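Local coordinates for protein tubulin binding cofactor C (Leishmania major, PDB 5AJ8) that probably acts as a tubulin-folding chaperone, the chain here being its C-terminal domain, a parallel beta-helix of the TBCC family, at residues 34-40 with 53-59; 49-53 with 68-73; 72-78 with 90-96. The protein carries 1 engineered substitution. The contacts are given in a common frame with arbitrary orientation. Residue numbers count along the deposited sequence, not the author numbering.

Interaction 1. Residues 34-40 with 53-59; sequences CADCAIY and CTNCRVY
A short side-chain hydrogen bond joins the corners of neighbouring coils: N55 ND2 donates to D36 OD1 at 2.7 Å, while N55 OD1 accepts R57 NH1 at 2.8 Å. N55 (chi1 t, phi/psi 56/51) and D36 (chi1 m, 56/53) both adopt the left-handed helical backbone conformation, which turns each chain from one sheet to the next. Parallel backbone hydrogen bonds flank the corner: T54 N to C34 O 3.1 Å, D36 N to T54 O 3.2 Å, R57 N to C37 O 3.0 Å, I39 N to R57 O 2.7 Å and Y59 N to I39 O 2.8 Å. The register pairs each residue with the one 19 positions later, from C34-C53 to Y40-Y59, CA-CA distances running from 4.6 Å (A38-R57) to 5.0 Å (Y40-Y59). Strands 38-40 and 56-59 have axes 4.6 Å and 11° apart. In-register stacking of successive coils, corners included, is characteristic of a parallel beta-helix, the fold of this TBCC domain. Inside it, C37 SG lies 3.9 Å from C56 SG, I39 CD1 4.3 Å from C56 SG, and I39 CD1 4.1 Å from V58 CG2. On the outer face Y40 and Y59, both chi1 m, hold near-parallel rings (12°) with centroids 5.0 Å apart but barely overlapping; Y40 CE1 meets Y59 CD1 at 3.5 Å. The Y40 hydroxyl bonds to S164 and that of Y59 to the R162 carbonyl.

Interaction 2. Residues 49-53 with 68-73; sequences FLSNC and KGCTNL
Two successive coils of the parallel beta-helix meet here as they leave one sheet and bend toward the next. The register offset is 17 residues: S51-K68, N52-G69 and C53-C70 have CA-CA distances of 4.7, 4.8 and 4.8 Å. Backbone hydrogen bonds bracket the parallel S51-K68 bridge, K68 N to L50 O at 2.9 Å and N52 N to K68 O at 3.0 Å; past the bend, T71 N reaches C53 O at 3.1 Å. N52 (phi/psi 54/41) and G69 (65/33) both have left-handed helical backbone angles, so the two chains bend in step. A CB on G69 would lie 2.9 Å from N52 ND2, a clash that the glycine avoids. Sulfur takes part: C53 N donates to C70 SG at 3.6 Å, with both cysteines in chi1 m. Apolar contacts fill the inside of the coil, with C53 CB 3.9 Å from C70 SG, L50 CD2 4.1 Å from L73 CD1 and C53 CB 4.0 Å from L73 CD1. On the outer side, F49, chi1 t, places its CZ 4.0 Å from CB of the extended K68. One water joins the corners, accepting from N52 ND2 at 2.8 Å and donating to G69 O at 3.2 Å.

Interaction 3. Residues 72-78 with 90-96; sequences NLDMYVW and AMRFGPY. Engineered in segment 72-78: M75 (natural residue Leu).
Parallel strands 73-78 and 91-95, from successive coils, are neighbours in one sheet of the beta-helix, their axes 4.3 Å apart and splayed by 36°. The register pairs D74 with R92, M75 with F93 and Y76 with G94 (CA-CA 4.9, 4.8 and 4.5 Å). R92 N to L73 O (3.1 Å), M75 N to R92 O (2.7 Å), G94 N to M75 O (2.8 Å) and V77 N to G94 O (2.8 Å) hold it. D74 (chi1 m) and R92 (chi1 m, chi2 t, chi3 m) form a bidentate salt bridge on the outer face, R92 NE to D74 OD1 and R92 NH2 to D74 OD2, both 2.8 Å. On the inner face lie two selenomethionines, each m in chi1, chi2 and chi3. M91 folds back so that its CE comes 3.5 Å from L73 CB and 4.1 Å from CG of M75, an engineered residue. M75 CB sits over the face of the F93 ring (chi1 m), 4.0 Å from its centroid, a CH-pi contact; F93 CD2 lies 4.2 Å from V77 CG2. The Y76 ring crosses the side where a CB on G94 would be tight, 3.0 Å from Y76 CD2; Y76 OH bonds to the backbone N of R162 and its ring stacks on Y59. At the C-terminal end W78 and Y96, both chi1 t, meet CB to CB at 3.7 Å, with helix 116-122 packed against both. W78 NE1 bonds to T132 OG1, and Y96 OH to C41 O. A water donates to V77 O at 2.7 Å and accepts weakly from Y96 N at 3.3 Å.

Following the chain, residues 34-40 round a corner, the chain runs on through strand 47-51, and interaction 1 closes one coil when 53-59 settles beside them. Interaction 2 opens at 49-53, before that closure, and closes at 68-73, so the two cross and share C53; C56 N lies 3.5 Å from L73 CD2, and N55 N lies 3.1 Å from T71 O. Interaction 3 starts within the end of interaction 2, sharing N72 and L73, and closes at 90-96. It joins interaction 1 in one sheet, with Y76 N 2.7 Å from V58 O. Interaction 2 ties in the other sheet through strand 47-51, the neighbour of 28-35.

Interaction 1. Residues 34-40 with 53-59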
loop_
_atom_site.group_PDB
_atom_site.type_symbol
_atom_site.label_atom_id
_atom_site.label_comp_id
_atom_site.label_asym_id
_atom_site.label_seq_id
_atom_site.Cartn_x
_atom_site.Cartn_y
_atom_site.Cartn_z
ATOM N N CYS A 34 -5.437 -11.281 5.020
ATOM C CA CYS A 34 -4.084 -11.756 4.720
ATOM C C CYS A 34 -3.179 -11.621 5.951
ATOM O O CYS A 34 -3.324 -10.683 6.747
ATOM C CB CYS A 34 -3.503 -10.985 3.541
ATOM S SG CYS A 34 -4.439 -11.208 2.047
ATOM N N ALA A 35 -2.239 -12.551 6.081
ATOM C CA ALA A 35 -1.334 -12.607 7.237
ATOM C C ALA A 35 0.050 -13.113 6.871
ATOM O O ALA A 35 0.191 -13.922 5.953
ATOM C CB ALA A 35 -1.930 -13.475 8.344
ATOM N N ASP A 36 1.064 -12.594 7.576
ATOM C CA ASP A 36 2.430 -13.120 7.515
ATOM C C ASP A 36 2.944 -13.133 6.075
ATOM O O ASP A 36 3.382 -14.161 5.561
ATOM C CB ASP A 36 2.480 -14.558 8.066
ATOM C CG ASP A 36 1.846 -14.694 9.457
ATOM O OD1 ASP A 36 1.786 -13.715 10.232
ATOM O OD2 ASP A 36 1.407 -15.813 9.787
ATOM N N CYS A 37 2.868 -12.006 5.403
ATOM C CA CYS A 37 3.377 -11.945 4.036
ATOM C C CYS A 37 3.704 -10.522 3.618
ATOM O O CYS A 37 3.445 -9.581 4.356
ATOM C CB CYS A 37 2.392 -12.580 3.055
ATOM S SG CYS A 37 0.801 -11.763 2.914
ATOM N N ALA A 38 4.325 -10.413 2.446
ATOM C CA ALA A 38 4.590 -9.152 1.814
ATOM C C ALA A 38 3.606 -9.017 0.678
ATOM O O ALA A 38 3.357 -9.982 -0.060
ATOM C CB ALA A 38 6.020 -9.106 1.292
ATOM N N ILE A 39 3.059 -7.821 0.520
ATOM C CA ILE A 39 2.065 -7.556 -0.516
ATOM C C ILE A 39 2.579 -6.420 -1.398
ATOM O O ILE A 39 2.752 -5.313 -0.933
ATOM C CB ILE A 39 0.704 -7.191 0.116
ATOM C CG1 ILE A 39 0.227 -8.313 1.037
ATOM C CG2 ILE A 39 -0.339 -6.917 -0.959
ATOM C CD1 ILE A 39 -1.073 -7.987 1.752
ATOM N N TYR A 40 2.834 -6.718 -2.664
ATOM C CA TYR A 40 3.397 -5.760 -3.614
ATOM C C TYR A 40 2.327 -5.367 -4.624
ATOM O O TYR A 40 1.900 -6.218 -5.415
ATOM C CB TYR A 40 4.573 -6.412 -4.328
ATOM C CG TYR A 40 5.701 -6.770 -3.408
ATOM C CD1 TYR A 40 6.566 -5.798 -2.950
ATOM C CD2 TYR A 40 5.910 -8.084 -3.003
ATOM C CE1 TYR A 40 7.593 -6.119 -2.110
ATOM C CE2 TYR A 40 6.948 -8.413 -2.177
ATOM C CZ TYR A 40 7.778 -7.429 -1.723
ATOM O OH TYR A 40 8.819 -7.747 -0.911
ATOM N N CYS A 53 -6.196 -7.732 8.190
ATOM C CA CYS A 53 -4.864 -8.185 7.863
ATOM C C CYS A 53 -3.974 -8.010 9.075
ATOM O O CYS A 53 -4.116 -7.031 9.805
ATOM C CB CYS A 53 -4.292 -7.397 6.679
ATOM S SG CYS A 53 -5.141 -7.688 5.121
ATOM N N THR A 54 -3.059 -8.949 9.277
ATOM C CA THR A 54 -2.108 -8.890 10.380
ATOM C C THR A 54 -0.712 -9.316 9.932
ATOM O O THR A 54 -0.552 -10.246 9.133
ATOM C CB THR A 54 -2.488 -9.828 11.539
ATOM O OG1 THR A 54 -2.706 -11.155 11.039
ATOM C CG2 THR A 54 -3.742 -9.327 12.251
ATOM N N ASN A 55 0.295 -8.633 10.467
ATOM C CA ASN A 55 1.704 -8.999 10.257
ATOM C C ASN A 55 2.052 -9.065 8.779
ATOM O O ASN A 55 2.552 -10.067 8.296
ATOM C CB ASN A 55 2.003 -10.329 10.947
ATOM C CG ASN A 55 3.476 -10.682 10.941
ATOM O OD1 ASN A 55 4.350 -9.805 10.921
ATOM N ND2 ASN A 55 3.761 -11.974 10.983
ATOM N N CYS A 56 1.722 -7.997 8.051
ATOM C CA CYS A 56 2.022 -7.920 6.628
ATOM C C CYS A 56 2.850 -6.687 6.364
ATOM O O CYS A 56 2.744 -5.707 7.087
ATOM C CB CYS A 56 0.743 -7.849 5.776
ATOM S SG CYS A 56 -0.280 -9.319 5.793
ATOM N N ARG A 57 3.678 -6.759 5.318
ATOM C CA ARG A 57 4.378 -5.602 4.767
ATOM C C ARG A 57 3.726 -5.312 3.420
ATOM O O ARG A 57 3.705 -6.187 2.560
ATOM C CB ARG A 57 5.872 -5.934 4.564
ATOM C CG ARG A 57 6.806 -5.669 5.712
ATOM C CD ARG A 57 6.468 -6.483 6.937
ATOM N NE ARG A 57 6.272 -7.911 6.683
ATOM C CZ ARG A 57 5.645 -8.719 7.538
ATOM N NH1 ARG A 57 5.175 -8.242 8.705
ATOM N NH2 ARG A 57 5.487 -10.012 7.220
ATOM N N VAL A 58 3.195 -4.102 3.238
ATOM C CA VAL A 58 2.385 -3.748 2.066
ATOM C C VAL A 58 2.962 -2.539 1.331
ATOM O O VAL A 58 3.302 -1.543 1.968
ATOM C CB VAL A 58 0.962 -3.435 2.505
ATOM C CG1 VAL A 58 0.035 -3.201 1.324
ATOM C CG2 VAL A 58 0.436 -4.580 3.361
ATOM N N TYR A 59 3.162 -2.668 0.010
ATOM C CA TYR A 59 3.688 -1.593 -0.826
ATOM C C TYR A 59 2.587 -1.248 -1.795
ATOM O O TYR A 59 2.231 -2.062 -2.624
ATOM C CB TYR A 59 4.949 -2.036 -1.567
ATOM C CG TYR A 59 6.080 -2.506 -0.646
ATOM C CD1 TYR A 59 6.070 -3.765 -0.096
ATOM C CD2 TYR A 59 7.134 -1.662 -0.310
ATOM C CE1 TYR A 59 7.074 -4.186 0.762
ATOM C CE2 TYR A 59 8.149 -2.072 0.557
ATOM C CZ TYR A 59 8.112 -3.345 1.088
ATOM O OH TYR A 59 9.130 -3.802 1.916
#

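Interaction 2. Residues 49-53 with 68-73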
loop_
_atom_site.group_PDB
_atom_site.type_symbol
_atom_site.label_atom_id
_atom_site.label_comp_id
_atom_site.label_asym_id
_atom_site.label_seq_id
_atom_site.Cartn_x
_atom_site.Cartn_y
_atom_site.Cartn_z
ATOM N N PHE A 49 -8.628 -0.901 -0.151
ATOM C CA PHE A 49 -9.221 -1.177 1.152
ATOM C C PHE A 49 -8.645 -2.482 1.688
ATOM O O PHE A 49 -8.756 -3.509 1.034
ATOM C CB PHE A 49 -10.725 -1.262 1.017
ATOM C CG PHE A 49 -11.446 -1.404 2.326
ATOM C CD1 PHE A 49 -11.799 -0.295 3.071
ATOM C CD2 PHE A 49 -11.799 -2.650 2.796
ATOM C CE1 PHE A 49 -12.482 -0.433 4.273
ATOM C CE2 PHE A 49 -12.481 -2.794 3.989
ATOM C CZ PHE A 49 -12.816 -1.689 4.733
ATOM N N LEU A 50 -7.965 -2.424 2.834
ATOM C CA LEU A 50 -7.473 -3.623 3.515
ATOM C C LEU A 50 -8.294 -3.854 4.801
ATOM O O LEU A 50 -8.531 -2.916 5.563
ATOM C CB LEU A 50 -5.998 -3.495 3.861
ATOM C CG LEU A 50 -4.985 -3.439 2.704
ATOM C CD1 LEU A 50 -4.871 -2.041 2.106
ATOM C CD2 LEU A 50 -3.621 -3.901 3.185
ATOM N N SER A 51 -8.710 -5.099 5.025
ATOM C CA SER A 51 -9.412 -5.445 6.244
ATOM C C SER A 51 -8.925 -6.761 6.847
ATOM O O SER A 51 -8.605 -7.711 6.144
ATOM C CB SER A 51 -10.921 -5.527 5.988
ATOM O OG SER A 51 -11.163 -6.431 4.931
ATOM N N ASN A 52 -8.872 -6.788 8.154
ATOM C CA ASN A 52 -8.510 -7.990 8.881
ATOM C C ASN A 52 -7.175 -8.592 8.437
ATOM O O ASN A 52 -7.048 -9.791 8.304
ATOM C CB ASN A 52 -9.636 -9.009 8.761
ATOM C CG ASN A 52 -10.974 -8.446 9.215
ATOM O OD1 ASN A 52 -11.979 -8.542 8.507
ATOM N ND2 ASN A 52 -10.991 -7.845 10.392
ATOM N N CYS A 53 -6.196 -7.732 8.190
ATOM C CA CYS A 53 -4.864 -8.185 7.863
ATOM C C CYS A 53 -3.974 -8.010 9.075
ATOM O O CYS A 53 -4.116 -7.031 9.805
ATOM C CB CYS A 53 -4.292 -7.397 6.679
ATOM S SG CYS A 53 -5.141 -7.688 5.121
ATOM N N LYS A 68 -9.068 -1.357 7.933
ATOM C CA LYS A 68 -9.997 -1.658 9.014
ATOM C C LYS A 68 -9.616 -2.982 9.671
ATOM O O LYS A 68 -9.427 -3.975 8.997
ATOM C CB LYS A 68 -11.436 -1.741 8.512
ATOM C CG LYS A 68 -12.423 -2.092 9.608
ATOM C CD LYS A 68 -13.867 -1.914 9.182
ATOM C CE LYS A 68 -14.793 -2.159 10.363
ATOM N NZ LYS A 68 -16.215 -2.119 9.927
ATOM N N GLY A 69 -9.528 -2.984 10.989
ATOM C CA GLY A 69 -9.290 -4.210 11.742
ATOM C C GLY A 69 -7.939 -4.835 11.474
ATOM O O GLY A 69 -7.818 -6.052 11.533
ATOM N N CYS A 70 -6.926 -4.012 11.211
ATOM C CA CYS A 70 -5.573 -4.501 10.921
ATOM C C CYS A 70 -4.596 -4.270 12.104
ATOM O O CYS A 70 -4.707 -3.295 12.809
ATOM C CB CYS A 70 -5.033 -3.815 9.663
ATOM S SG CYS A 70 -5.978 -4.146 8.136
ATOM N N THR A 71 -3.643 -5.178 12.281
ATOM C CA THR A 71 -2.652 -5.074 13.345
ATOM C C THR A 71 -1.259 -5.420 12.810
ATOM O O THR A 71 -1.121 -6.344 12.011
ATOM C CB THR A 71 -3.065 -5.958 14.539
ATOM O OG1 THR A 71 -1.982 -6.090 15.472
ATOM C CG2 THR A 71 -3.487 -7.318 14.062
ATOM N N ASN A 72 -0.240 -4.642 13.202
ATOM C CA ASN A 72 1.160 -4.915 12.824
ATOM C C ASN A 72 1.373 -4.973 11.308
ATOM O O ASN A 72 1.927 -5.933 10.778
ATOM C CB ASN A 72 1.689 -6.205 13.484
ATOM C CG ASN A 72 1.846 -6.071 14.986
ATOM O OD1 ASN A 72 2.877 -5.644 15.488
ATOM N ND2 ASN A 72 0.841 -6.467 15.700
ATOM N N LEU A 73 0.892 -3.946 10.616
ATOM C CA LEU A 73 1.133 -3.757 9.176
ATOM C C LEU A 73 2.186 -2.675 9.001
ATOM O O LEU A 73 2.103 -1.622 9.635
ATOM C CB LEU A 73 -0.137 -3.324 8.450
ATOM C CG LEU A 73 -1.340 -4.262 8.297
ATOM C CD1 LEU A 73 -2.135 -4.065 7.033
ATOM C CD2 LEU A 73 -0.946 -5.713 8.439
HETATM O O HOH W 1 -9.540 -8.429 12.733
#

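Interaction 3. Residues 72-78 with 90-96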
loop_
_atom_site.group_PDB
_atom_site.type_symbol
_atom_site.label_atom_id
_atom_site.label_comp_id
_atom_site.label_asym_id
_atom_site.label_seq_id
_atom_site.Cartn_x
_atom_site.Cartn_y
_atom_site.Cartn_z
ATOM N N ASN A 72 -0.240 -4.642 13.202
ATOM C CA ASN A 72 1.160 -4.915 12.824
ATOM C C ASN A 72 1.373 -4.973 11.308
ATOM O O ASN A 72 1.927 -5.933 10.778
ATOM C CB ASN A 72 1.689 -6.205 13.484
ATOM C CG ASN A 72 1.846 -6.071 14.986
ATOM O OD1 ASN A 72 2.877 -5.644 15.488
ATOM N ND2 ASN A 72 0.841 -6.467 15.700
ATOM N N LEU A 73 0.892 -3.946 10.616
ATOM C CA LEU A 73 1.133 -3.757 9.176
ATOM C C LEU A 73 2.186 -2.675 9.001
ATOM O O LEU A 73 2.103 -1.622 9.635
ATOM C CB LEU A 73 -0.137 -3.324 8.450
ATOM C CG LEU A 73 -1.340 -4.262 8.297
ATOM C CD1 LEU A 73 -2.135 -4.065 7.033
ATOM C CD2 LEU A 73 -0.946 -5.713 8.439
ATOM N N ASP A 74 3.218 -2.962 8.202
ATOM C CA ASP A 74 4.139 -1.911 7.765
ATOM C C ASP A 74 3.647 -1.486 6.391
ATOM O O ASP A 74 3.632 -2.301 5.455
ATOM C CB ASP A 74 5.594 -2.373 7.727
ATOM C CG ASP A 74 6.207 -2.564 9.122
ATOM O OD1 ASP A 74 5.620 -2.111 10.128
ATOM O OD2 ASP A 74 7.280 -3.225 9.202
HETATM N N MSE A 75 3.189 -0.240 6.282
HETATM C CA MSE A 75 2.522 0.271 5.063
HETATM C C MSE A 75 3.442 1.224 4.332
HETATM O O MSE A 75 3.728 2.317 4.840
HETATM C CB MSE A 75 1.238 1.033 5.458
HETATM C CG MSE A 75 0.130 0.272 6.174
HETATM SE SE MSE A 75 -0.458 -1.303 5.178
HETATM C CE MSE A 75 -0.957 -0.290 3.558
ATOM N N TYR A 76 3.896 0.851 3.129
ATOM C CA TYR A 76 4.734 1.700 2.284
ATOM C C TYR A 76 3.879 2.294 1.169
ATOM O O TYR A 76 3.510 1.614 0.201
ATOM C CB TYR A 76 5.920 0.903 1.723
ATOM C CG TYR A 76 6.850 0.375 2.813
ATOM C CD1 TYR A 76 6.613 -0.846 3.440
ATOM C CD2 TYR A 76 7.931 1.113 3.226
ATOM C CE1 TYR A 76 7.469 -1.327 4.442
ATOM C CE2 TYR A 76 8.783 0.659 4.211
ATOM C CZ TYR A 76 8.549 -0.558 4.819
ATOM O OH TYR A 76 9.415 -0.971 5.816
ATOM N N VAL A 77 3.569 3.573 1.312
ATOM C CA VAL A 77 2.404 4.155 0.717
ATOM C C VAL A 77 2.712 5.420 -0.113
ATOM O O VAL A 77 3.448 6.309 0.332
ATOM C CB VAL A 77 1.398 4.513 1.853
ATOM C CG1 VAL A 77 0.231 5.332 1.335
ATOM C CG2 VAL A 77 0.903 3.250 2.526
ATOM N N TRP A 78 2.113 5.494 -1.302
ATOM C CA TRP A 78 2.012 6.748 -2.063
ATOM C C TRP A 78 0.525 6.946 -2.335
ATOM O O TRP A 78 -0.067 6.247 -3.156
ATOM C CB TRP A 78 2.814 6.690 -3.367
ATOM C CG TRP A 78 3.060 8.058 -4.051
ATOM C CD1 TRP A 78 2.171 9.090 -4.212
ATOM C CD2 TRP A 78 4.279 8.489 -4.668
ATOM N NE1 TRP A 78 2.776 10.137 -4.870
ATOM C CE2 TRP A 78 4.067 9.788 -5.167
ATOM C CE3 TRP A 78 5.542 7.909 -4.808
ATOM C CZ2 TRP A 78 5.076 10.515 -5.818
ATOM C CZ3 TRP A 78 6.540 8.620 -5.445
ATOM C CH2 TRP A 78 6.309 9.915 -5.934
ATOM N N ALA A 90 -0.596 -0.790 15.920
ATOM C CA ALA A 90 0.776 -1.155 15.585
ATOM C C ALA A 90 0.968 -1.002 14.084
ATOM O O ALA A 90 1.526 -1.881 13.413
ATOM C CB ALA A 90 1.115 -2.572 16.079
HETATM N N MSE A 91 0.497 0.129 13.575
HETATM C CA MSE A 91 0.616 0.462 12.155
HETATM C C MSE A 91 1.829 1.342 12.017
HETATM O O MSE A 91 2.030 2.274 12.814
HETATM C CB MSE A 91 -0.614 1.166 11.624
HETATM C CG MSE A 91 -1.956 0.486 11.922
HETATM SE SE MSE A 91 -2.051 -1.289 11.128
HETATM C CE MSE A 91 -2.353 -0.688 9.287
ATOM N N ARG A 92 2.675 1.048 11.034
ATOM C CA ARG A 92 3.827 1.901 10.760
ATOM C C ARG A 92 3.852 2.268 9.272
ATOM O O ARG A 92 3.690 1.389 8.406
ATOM C CB ARG A 92 5.127 1.185 11.135
ATOM C CG ARG A 92 5.122 0.654 12.565
ATOM C CD ARG A 92 6.515 0.250 13.028
ATOM N NE ARG A 92 7.073 -0.780 12.158
ATOM C CZ ARG A 92 8.305 -1.250 12.254
ATOM N NH1 ARG A 92 9.133 -0.769 13.162
ATOM N NH2 ARG A 92 8.723 -2.226 11.442
ATOM N N PHE A 93 4.080 3.536 8.991
ATOM C CA PHE A 93 4.004 4.076 7.625
ATOM C C PHE A 93 5.315 4.577 7.070
ATOM O O PHE A 93 6.065 5.289 7.719
ATOM C CB PHE A 93 2.968 5.196 7.542
ATOM C CG PHE A 93 1.557 4.702 7.632
ATOM C CD1 PHE A 93 1.012 4.374 8.843
ATOM C CD2 PHE A 93 0.791 4.559 6.486
ATOM C CE1 PHE A 93 -0.285 3.916 8.928
ATOM C CE2 PHE A 93 -0.495 4.080 6.547
ATOM C CZ PHE A 93 -1.039 3.753 7.773
ATOM N N GLY A 94 5.550 4.202 5.828
ATOM C CA GLY A 94 6.728 4.587 5.082
ATOM C C GLY A 94 6.330 4.926 3.654
ATOM O O GLY A 94 5.146 4.832 3.282
ATOM N N PRO A 95 7.312 5.345 2.852
ATOM C CA PRO A 95 7.108 5.683 1.452
ATOM C C PRO A 95 7.217 4.492 0.481
ATOM O O PRO A 95 8.024 3.556 0.681
ATOM C CB PRO A 95 8.246 6.656 1.195
ATOM C CG PRO A 95 9.378 6.079 1.996
ATOM C CD PRO A 95 8.708 5.597 3.274
ATOM N N TYR A 96 6.430 4.579 -0.584
ATOM C CA TYR A 96 6.342 3.558 -1.648
ATOM C C TYR A 96 7.686 3.341 -2.366
ATOM O O TYR A 96 7.972 2.248 -2.886
ATOM C CB TYR A 96 5.276 4.027 -2.640
ATOM C CG TYR A 96 4.844 3.094 -3.741
ATOM C CD1 TYR A 96 4.280 1.852 -3.458
ATOM C CD2 TYR A 96 4.946 3.478 -5.069
ATOM C CE1 TYR A 96 3.830 1.023 -4.458
ATOM C CE2 TYR A 96 4.501 2.656 -6.082
ATOM C CZ TYR A 96 3.944 1.428 -5.773
ATOM O OH TYR A 96 3.493 0.615 -6.778
HETATM O O HOH W 2 3.708 -2.704 12.045
HETATM O O HOH W 3 5.359 7.727 -0.956
#